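Putative SAM-dependent O-methyltranferase (Podospora anserina, PDB 4YMG) is an S-adenosylmethionine-dependent methyltransferase of the cation-dependent O-methyltransferase family, probably transferring the methyl group of the bound cofactor to an acceptor oxygen. Local coordinates at the interface of chains A and B. Coordinates in Å, arbitrary orientation; residue numbers count along the deposited sequence, not the author numbering. Chains: chain A/B, Putative SAM-dependent O-methyltranferase.

The four contacts sample one two-fold symmetric interface, so each recurs with the chains exchanged. Contacts 2 and 4 nearly merge: the centres of their C-alpha atoms are about 7 Å apart, and they share A:Leu221. Those of contact 1 lie about 14 and 15 Å away. Helix 10-22 of chain B supplies contacts 1, 2 and 4, from B:Thr12 to B:Cys20; strand 217-222 enters contacts 2 and 4 from chain A and contact 3 from chain B. Helix 51-64 serves contacts 2 and 3, the latter centred about 23 Å from contact 1. The pair is plausibly the working dimer, though the structure alone does not show this.

Contact 1: the interface of chains A and B. Residues chain A 177-178, 184-185; chain B 8, 12, 15.
A:Asp184 and B:Arg15 form the charged part of this edge of the interface of chains A and B, where a loop of chain A meets the first helix, 10-22, of chain B. The guanidinium grips the carboxylate end-on, one nitrogen to each oxygen. In the salt bridge NH2 of B:Arg15 gives a nearly straight hydrogen bond of 2.8 Å to OD1 of A:Asp184, lying close to the guanidinium plane and meeting the syn lone pair. The second bond is less regular: NH1 of B:Arg15 approaches OD2 of A:Asp184 at 3.0 Å from above the carboxylate plane. The two flat groups are accordingly twisted by 37°. A bend at chi3 of B:Arg15 (62°) turns its guanidinium toward the acid.

A water adds a second polar link, lying 2.8 Å from the backbone O of A:Asp184 and 2.8 Å from the hydroxyl OG1 of B:Thr12. The same threonine thus serves both kinds of contact, since its methyl CG2 packs at 3.7 Å against CB of A:Cys185.

The thiol of A:Cys185 sits over one guanidinium face, displaced toward the rim, with SG 3.5 Å from NH2 of B:Arg15. Sulfur and carboxylate therefore border the arginine from different directions, one above its plane and one at its edge. On the other flank of A:Cys185, the aromatic ring of B:Phe8 presents its CE1 to the backbone O of A:Cys185 at 3.5 Å.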
# COMPACT_ATOMS: atom_id res chain seq x y z
N ARG A 177 -3.50 1.65 16.83
CA ARG A 177 -4.54 2.69 16.80
C ARG A 177 -3.96 4.10 16.92
O ARG A 177 -4.70 5.07 17.09
CB ARG A 177 -5.58 2.45 17.89
CG ARG A 177 -6.21 1.07 17.85
CD ARG A 177 -6.97 0.85 16.55
NE ARG A 177 -7.92 -0.24 16.68
CZ ARG A 177 -7.82 -1.41 16.06
NH1 ARG A 177 -6.82 -1.65 15.23
NH2 ARG A 177 -8.75 -2.34 16.27
N GLY A 178 -2.64 4.20 16.82
CA GLY A 178 -1.94 5.46 16.98
C GLY A 178 -1.03 5.49 18.21
O GLY A 178 -0.11 6.29 18.29
N ASP A 184 -1.09 10.16 23.36
CA ASP A 184 -2.17 11.11 23.09
C ASP A 184 -2.70 11.04 21.64
O ASP A 184 -3.52 11.87 21.25
CB ASP A 184 -1.68 12.53 23.38
CG ASP A 184 -0.46 12.91 22.55
OD1 ASP A 184 0.32 12.00 22.19
OD2 ASP A 184 -0.28 14.11 22.27
N CYS A 185 -2.25 10.05 20.87
CA CYS A 185 -2.55 10.01 19.44
C CYS A 185 -3.84 9.27 19.07
O CYS A 185 -4.16 9.15 17.89
CB CYS A 185 -1.39 9.39 18.67
SG CYS A 185 0.14 10.35 18.78
N PHE B 8 -7.39 10.90 12.62
CA PHE B 8 -6.38 11.74 13.26
C PHE B 8 -6.76 13.19 13.03
O PHE B 8 -7.27 13.51 11.97
CB PHE B 8 -5.00 11.50 12.67
CG PHE B 8 -4.41 10.16 12.97
CD1 PHE B 8 -4.08 9.79 14.27
CD2 PHE B 8 -4.12 9.28 11.95
CE1 PHE B 8 -3.50 8.57 14.54
CE2 PHE B 8 -3.53 8.05 12.21
CZ PHE B 8 -3.23 7.70 13.50
N THR B 12 -1.87 15.60 14.81
CA THR B 12 -1.52 14.21 15.09
C THR B 12 -1.18 13.44 13.81
O THR B 12 -0.22 12.65 13.79
CB THR B 12 -2.67 13.50 15.84
OG1 THR B 12 -3.01 14.27 17.00
CG2 THR B 12 -2.26 12.08 16.26
N ARG B 15 2.31 14.20 13.02
CA ARG B 15 3.22 13.49 13.92
C ARG B 15 3.36 12.02 13.52
O ARG B 15 4.46 11.46 13.58
CB ARG B 15 2.76 13.59 15.37
CG ARG B 15 3.08 14.93 16.01
CD ARG B 15 2.25 15.16 17.27
NE ARG B 15 2.52 14.15 18.28
CZ ARG B 15 1.72 13.89 19.31
NH1 ARG B 15 0.58 14.56 19.45
NH2 ARG B 15 2.05 12.96 20.19
O HOH W 1 -4.59 13.39 19.12

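Contact 2: the interface of chains A and B. Residues chain A 175, 220-221, 223; chain B 20, 24, 52.
B:Ser24 turns its hydroxyl toward the backbone of A:Leu221, where the end of helix 10-22 and the following loop of chain B lie against strand 217-222 of chain A in the deposited dimer. OG stands beside its own backbone N (chi1 -49°), a position from which it reaches both chains. The amide N of A:Leu221 donates an almost straight hydrogen bond of 2.8 Å to OG of B:Ser24, and that hydroxyl in turn donates to the carbonyl O of B:Cys20 at 2.6 Å. One oxygen thus relays between the strand and the last turn of the helix. An alanine at B:Ser24 would remove the hydroxyl, and the amide of A:Leu221 would probably lose its mate across the interface.

B:Cys20 points its thiol the other way, into a largely apolar corner made by A:Phe175, A:Leu221 and A:Pro223, where the backbone O of A:Leu221 also lies close to the sulfur. SG meets the far end of the A:Phe175 ring, 3.4 Å from CZ. The branch carbon CG of A:Leu221 and CB of A:Pro223 approach the sulfur from other directions, so that one small side chain touches three residues of the partner.

A:Pro223 and B:Leu52, from helix 51-64, point toward each other, the CD and CG side of the pyrrolidine ring meeting one methyl branch of the leucine. With CG of B:Leu52 anti to the backbone N (chi1 -176°), CD2 comes to 3.8 Å from CD of A:Pro223.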
# COMPACT_ATOMS: atom_id res chain seq x y z
N PHE A 175 0.65 0.58 14.12
CA PHE A 175 0.34 1.84 14.80
C PHE A 175 -0.34 1.67 16.17
O PHE A 175 -0.38 2.61 16.96
CB PHE A 175 -0.57 2.72 13.94
CG PHE A 175 0.10 3.34 12.74
CD1 PHE A 175 1.47 3.33 12.59
CD2 PHE A 175 -0.66 3.96 11.76
CE1 PHE A 175 2.08 3.90 11.48
CE2 PHE A 175 -0.07 4.54 10.65
CZ PHE A 175 1.30 4.52 10.51
N LEU A 220 9.87 -0.13 5.14
CA LEU A 220 8.94 0.98 4.91
C LEU A 220 7.75 0.84 5.84
O LEU A 220 7.05 -0.18 5.79
CB LEU A 220 8.47 1.01 3.45
CG LEU A 220 7.40 2.04 3.06
CD1 LEU A 220 8.00 3.45 3.07
CD2 LEU A 220 6.82 1.70 1.68
N LEU A 221 7.51 1.84 6.68
CA LEU A 221 6.31 1.87 7.52
C LEU A 221 5.24 2.68 6.82
O LEU A 221 5.28 3.91 6.80
CB LEU A 221 6.61 2.44 8.90
CG LEU A 221 5.43 2.55 9.88
CD1 LEU A 221 4.53 1.31 9.88
CD2 LEU A 221 5.93 2.86 11.29
N PRO A 223 1.66 4.27 6.14
CA PRO A 223 0.53 4.75 6.93
C PRO A 223 -0.82 4.40 6.31
O PRO A 223 -1.58 5.29 5.93
CB PRO A 223 0.74 6.26 6.94
CG PRO A 223 1.39 6.53 5.61
CD PRO A 223 2.31 5.35 5.38
N CYS B 20 6.51 7.79 10.71
CA CYS B 20 6.72 6.87 9.59
C CYS B 20 8.03 7.18 8.88
O CYS B 20 8.77 6.26 8.52
CB CYS B 20 5.54 6.94 8.60
SG CYS B 20 4.04 6.21 9.29
N SER B 24 11.19 4.56 8.64
CA SER B 24 11.36 3.97 7.32
C SER B 24 12.71 4.42 6.81
O SER B 24 13.21 5.47 7.22
CB SER B 24 10.26 4.41 6.34
OG SER B 24 8.96 4.29 6.89
N LEU B 52 8.27 10.77 2.69
CA LEU B 52 7.81 9.39 2.89
C LEU B 52 7.28 8.75 1.59
O LEU B 52 7.52 7.56 1.33
CB LEU B 52 6.72 9.36 3.97
CG LEU B 52 6.23 7.96 4.34
CD1 LEU B 52 7.36 7.13 4.92
CD2 LEU B 52 5.05 8.06 5.29

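Contact 3: the interface of chains A and B. Residues chain A 52, 55-56, 59, 225; chain B 220-222, 230.
Helix 51-64 of chain A runs along the interface against strand 217-222 of chain B, whose extended backbone turns B:Leu220 and B:Leu222 toward the helix while B:Leu221 points away from it. In this cation-dependent O-methyltransferase the patch is a hydrophobic helix-on-sheet contact, with B:Gln230 contributed by strand 228-233.

B:Leu220 wedges between A:Trp56 and A:Phe59. Its CD2 lies at the edge of the indole, in the ring plane, and also touches the helix backbone at CA of A:Trp56, 3.7 Å away. The other methyl, CD1, reaches CB of A:Ser55 at 3.9 Å. Nearer the backbone, CB of B:Leu220 rests over one face of the A:Phe59 ring, displaced toward its rim.

B:Leu222 brings CD1 up to the rim of the five-membered ring from one face of the indole, 3.6 Å from CD1 of A:Trp56. The same methyl meets CZ of A:Phe225 at 3.7 Å, the leucine and phenylalanine side chains crossing at about a right angle. CE2 of A:Phe225 lies over the same indole face, offset toward the rim, so the methyl of B:Leu222 settles in the corner between the two rings.

A:Phe59 extends with CG anti to its backbone N (chi1 -174°), which carries the ring out to B:Gln230. There CZ of A:Phe59 packs 3.7 Å from CB of B:Gln230. The amide oxygen OE1 of B:Gln230 comes within 3.3 Å of CE1 of A:Phe59, from the face that also carries CB of B:Leu220, with ring and amide planes 47° apart.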
# COMPACT_ATOMS: atom_id res chain seq x y z
N LEU A 52 -12.30 -4.18 3.57
CA LEU A 52 -11.39 -3.51 2.66
C LEU A 52 -9.99 -4.16 2.73
O LEU A 52 -9.34 -4.38 1.71
CB LEU A 52 -11.32 -2.01 2.98
CG LEU A 52 -10.40 -1.21 2.05
CD1 LEU A 52 -10.90 -1.32 0.62
CD2 LEU A 52 -10.34 0.24 2.53
N SER A 55 -9.98 -7.10 0.52
CA SER A 55 -9.74 -6.79 -0.88
C SER A 55 -8.26 -6.53 -1.12
O SER A 55 -7.70 -6.93 -2.14
CB SER A 55 -10.57 -5.59 -1.32
OG SER A 55 -11.93 -5.87 -1.07
N TRP A 56 -7.62 -5.85 -0.17
CA TRP A 56 -6.21 -5.54 -0.30
C TRP A 56 -5.38 -6.83 -0.31
O TRP A 56 -4.47 -6.97 -1.13
CB TRP A 56 -5.76 -4.60 0.82
CG TRP A 56 -4.28 -4.49 0.99
CD1 TRP A 56 -3.39 -3.86 0.16
CD2 TRP A 56 -3.51 -4.99 2.09
NE1 TRP A 56 -2.11 -3.96 0.68
CE2 TRP A 56 -2.16 -4.65 1.86
CE3 TRP A 56 -3.84 -5.70 3.26
CZ2 TRP A 56 -1.14 -5.00 2.75
CZ3 TRP A 56 -2.82 -6.05 4.13
CH2 TRP A 56 -1.49 -5.69 3.88
N PHE A 59 -6.01 -8.67 -3.65
CA PHE A 59 -5.34 -7.95 -4.74
C PHE A 59 -3.83 -8.17 -4.70
O PHE A 59 -3.19 -8.41 -5.73
CB PHE A 59 -5.66 -6.45 -4.67
CG PHE A 59 -5.11 -5.67 -5.83
CD1 PHE A 59 -3.78 -5.27 -5.85
CD2 PHE A 59 -5.93 -5.34 -6.91
CE1 PHE A 59 -3.27 -4.56 -6.93
CE2 PHE A 59 -5.42 -4.63 -7.98
CZ PHE A 59 -4.09 -4.24 -8.00
N PHE A 225 -4.34 1.71 6.80
CA PHE A 225 -5.08 0.90 7.76
C PHE A 225 -4.57 1.24 9.16
O PHE A 225 -4.55 2.41 9.53
CB PHE A 225 -4.95 -0.60 7.44
CG PHE A 225 -5.38 -0.96 6.03
CD1 PHE A 225 -6.57 -0.49 5.51
CD2 PHE A 225 -4.57 -1.77 5.23
CE1 PHE A 225 -6.97 -0.82 4.21
CE2 PHE A 225 -4.96 -2.10 3.92
CZ PHE A 225 -6.16 -1.63 3.42
N LEU B 220 -8.05 -1.71 -6.86
CA LEU B 220 -8.06 -1.45 -5.42
C LEU B 220 -7.76 0.01 -5.11
O LEU B 220 -6.71 0.52 -5.51
CB LEU B 220 -7.04 -2.33 -4.69
CG LEU B 220 -6.90 -2.14 -3.18
CD1 LEU B 220 -8.09 -2.74 -2.40
CD2 LEU B 220 -5.60 -2.75 -2.71
N LEU B 221 -8.67 0.67 -4.40
CA LEU B 221 -8.42 2.04 -3.93
C LEU B 221 -7.92 1.99 -2.49
O LEU B 221 -8.68 1.73 -1.56
CB LEU B 221 -9.69 2.90 -4.05
CG LEU B 221 -9.67 4.33 -3.51
CD1 LEU B 221 -8.39 5.08 -3.90
CD2 LEU B 221 -10.90 5.08 -4.02
N LEU B 222 -6.62 2.22 -2.32
CA LEU B 222 -5.99 2.11 -1.01
C LEU B 222 -5.99 3.45 -0.28
O LEU B 222 -5.57 4.46 -0.84
CB LEU B 222 -4.55 1.59 -1.17
CG LEU B 222 -3.99 0.69 -0.07
CD1 LEU B 222 -4.86 -0.55 0.12
CD2 LEU B 222 -2.56 0.30 -0.41
N GLN B 230 -4.75 1.24 -7.24
CA GLN B 230 -3.90 0.24 -7.88
C GLN B 230 -4.72 -0.48 -8.94
O GLN B 230 -5.83 -0.92 -8.66
CB GLN B 230 -3.36 -0.75 -6.85
CG GLN B 230 -2.60 -0.09 -5.69
CD GLN B 230 -2.04 -1.09 -4.69
OE1 GLN B 230 -2.43 -2.26 -4.67
NE2 GLN B 230 -1.13 -0.63 -3.86

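Contact 4: the interface of chains A and B. Residues chain A 204-205, 208-209, 212, 219, 221; chain B 19, 23.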
# COMPACT_ATOMS: atom_id res chain seq x y z
N LEU A 204 5.47 -2.07 19.93
CA LEU A 204 5.59 -1.88 18.48
C LEU A 204 6.53 -0.73 18.16
O LEU A 204 7.18 -0.70 17.12
CB LEU A 204 4.20 -1.64 17.87
CG LEU A 204 3.35 -2.92 17.85
CD1 LEU A 204 1.87 -2.59 17.66
CD2 LEU A 204 3.84 -3.90 16.76
N ASP A 205 6.62 0.23 19.08
CA ASP A 205 7.57 1.31 18.90
C ASP A 205 8.99 0.76 18.99
O ASP A 205 9.84 1.11 18.18
CB ASP A 205 7.34 2.40 19.95
CG ASP A 205 8.46 3.41 19.97
OD1 ASP A 205 8.65 4.10 18.95
OD2 ASP A 205 9.14 3.50 21.01
N SER A 208 9.60 -1.16 15.78
CA SER A 208 9.85 -0.27 14.65
C SER A 208 11.27 0.29 14.67
O SER A 208 11.96 0.33 13.65
CB SER A 208 8.83 0.87 14.64
OG SER A 208 7.53 0.36 14.39
N ALA A 209 11.70 0.72 15.85
CA ALA A 209 13.05 1.27 16.02
C ALA A 209 14.12 0.21 15.73
O ALA A 209 15.13 0.49 15.06
CB ALA A 209 13.22 1.81 17.44
N MET A 212 15.14 -0.57 12.11
CA MET A 212 16.02 0.43 11.51
C MET A 212 17.49 0.16 11.83
O MET A 212 18.38 0.82 11.30
CB MET A 212 15.63 1.83 11.99
CG MET A 212 14.23 2.27 11.58
SD MET A 212 14.06 2.36 9.77
CE MET A 212 15.08 3.78 9.39
N VAL A 219 13.18 -1.27 4.74
CA VAL A 219 12.02 -1.14 5.62
C VAL A 219 11.18 0.08 5.26
O VAL A 219 11.70 1.17 5.07
CB VAL A 219 12.43 -1.03 7.10
CG1 VAL A 219 11.20 -0.77 7.98
CG2 VAL A 219 13.14 -2.31 7.55
N LEU A 221 7.51 1.84 6.68
CA LEU A 221 6.31 1.87 7.52
C LEU A 221 5.24 2.68 6.82
O LEU A 221 5.28 3.91 6.80
CB LEU A 221 6.61 2.44 8.90
CG LEU A 221 5.43 2.55 9.88
CD1 LEU A 221 4.53 1.31 9.88
CD2 LEU A 221 5.93 2.86 11.29
N TYR B 19 6.65 10.10 12.23
CA TYR B 19 7.06 8.83 12.84
C TYR B 19 7.34 7.80 11.75
O TYR B 19 8.29 7.02 11.85
CB TYR B 19 5.99 8.32 13.80
CG TYR B 19 6.39 7.04 14.52
CD1 TYR B 19 7.06 7.09 15.74
CD2 TYR B 19 6.08 5.79 13.99
CE1 TYR B 19 7.42 5.95 16.41
CE2 TYR B 19 6.45 4.62 14.66
CZ TYR B 19 7.12 4.71 15.87
OH TYR B 19 7.49 3.57 16.55
N ASN B 23 10.92 5.96 10.99
CA ASN B 23 11.06 4.51 11.06
C ASN B 23 10.92 3.82 9.71
O ASN B 23 10.55 2.65 9.65
CB ASN B 23 10.05 3.94 12.05
CG ASN B 23 10.36 4.36 13.48
OD1 ASN B 23 11.26 3.80 14.11
ND2 ASN B 23 9.65 5.36 13.99
O HOH W 2 10.29 0.36 11.32
O HOH W 3 10.83 4.05 16.99
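B:Tyr19 reaches from helix 10-22 to the carboxylate of A:Asp205 on helix 194-211, making a direct polar link. Its phenol OH donates a hydrogen bond of 2.7 Å to OD1 of A:Asp205, which accepts through its anti lone pair. The carboxylate is turned 44° from the ring, while OD1 itself lies in the ring plane, at its edge. With chi1 of -177°, the tyrosine swings its ring away from its own backbone N and out to the partner helix.

Two waters supplement this bond. One joins OD1 of A:Asp205 and the amide oxygen OD1 of B:Asn23, 2.9 Å from each; the other connects the backbone oxygens of A:Ser208 and B:Asn23.

Inside chain B, the amide ND2 of B:Asn23 sits 3.1 Å above the centre of the B:Tyr19 ring and donates to the backbone O of B:Tyr19 at 3.0 Å, so the asparagine covers one face of the ring and is likely to help fix its orientation.

Among the apolar contacts, CD2 of A:Leu221 meets CE2 of B:Tyr19 at 3.8 Å, and SD of A:Met212 lies 3.9 Å from CA of B:Asn23. A phenylalanine in place of B:Tyr19 would keep the ring, but A:Asp205 would probably be left without its phenol partner. By joining helix 194-211 to the end of helix 10-22, the site ties the two subunits together in the deposited dimer.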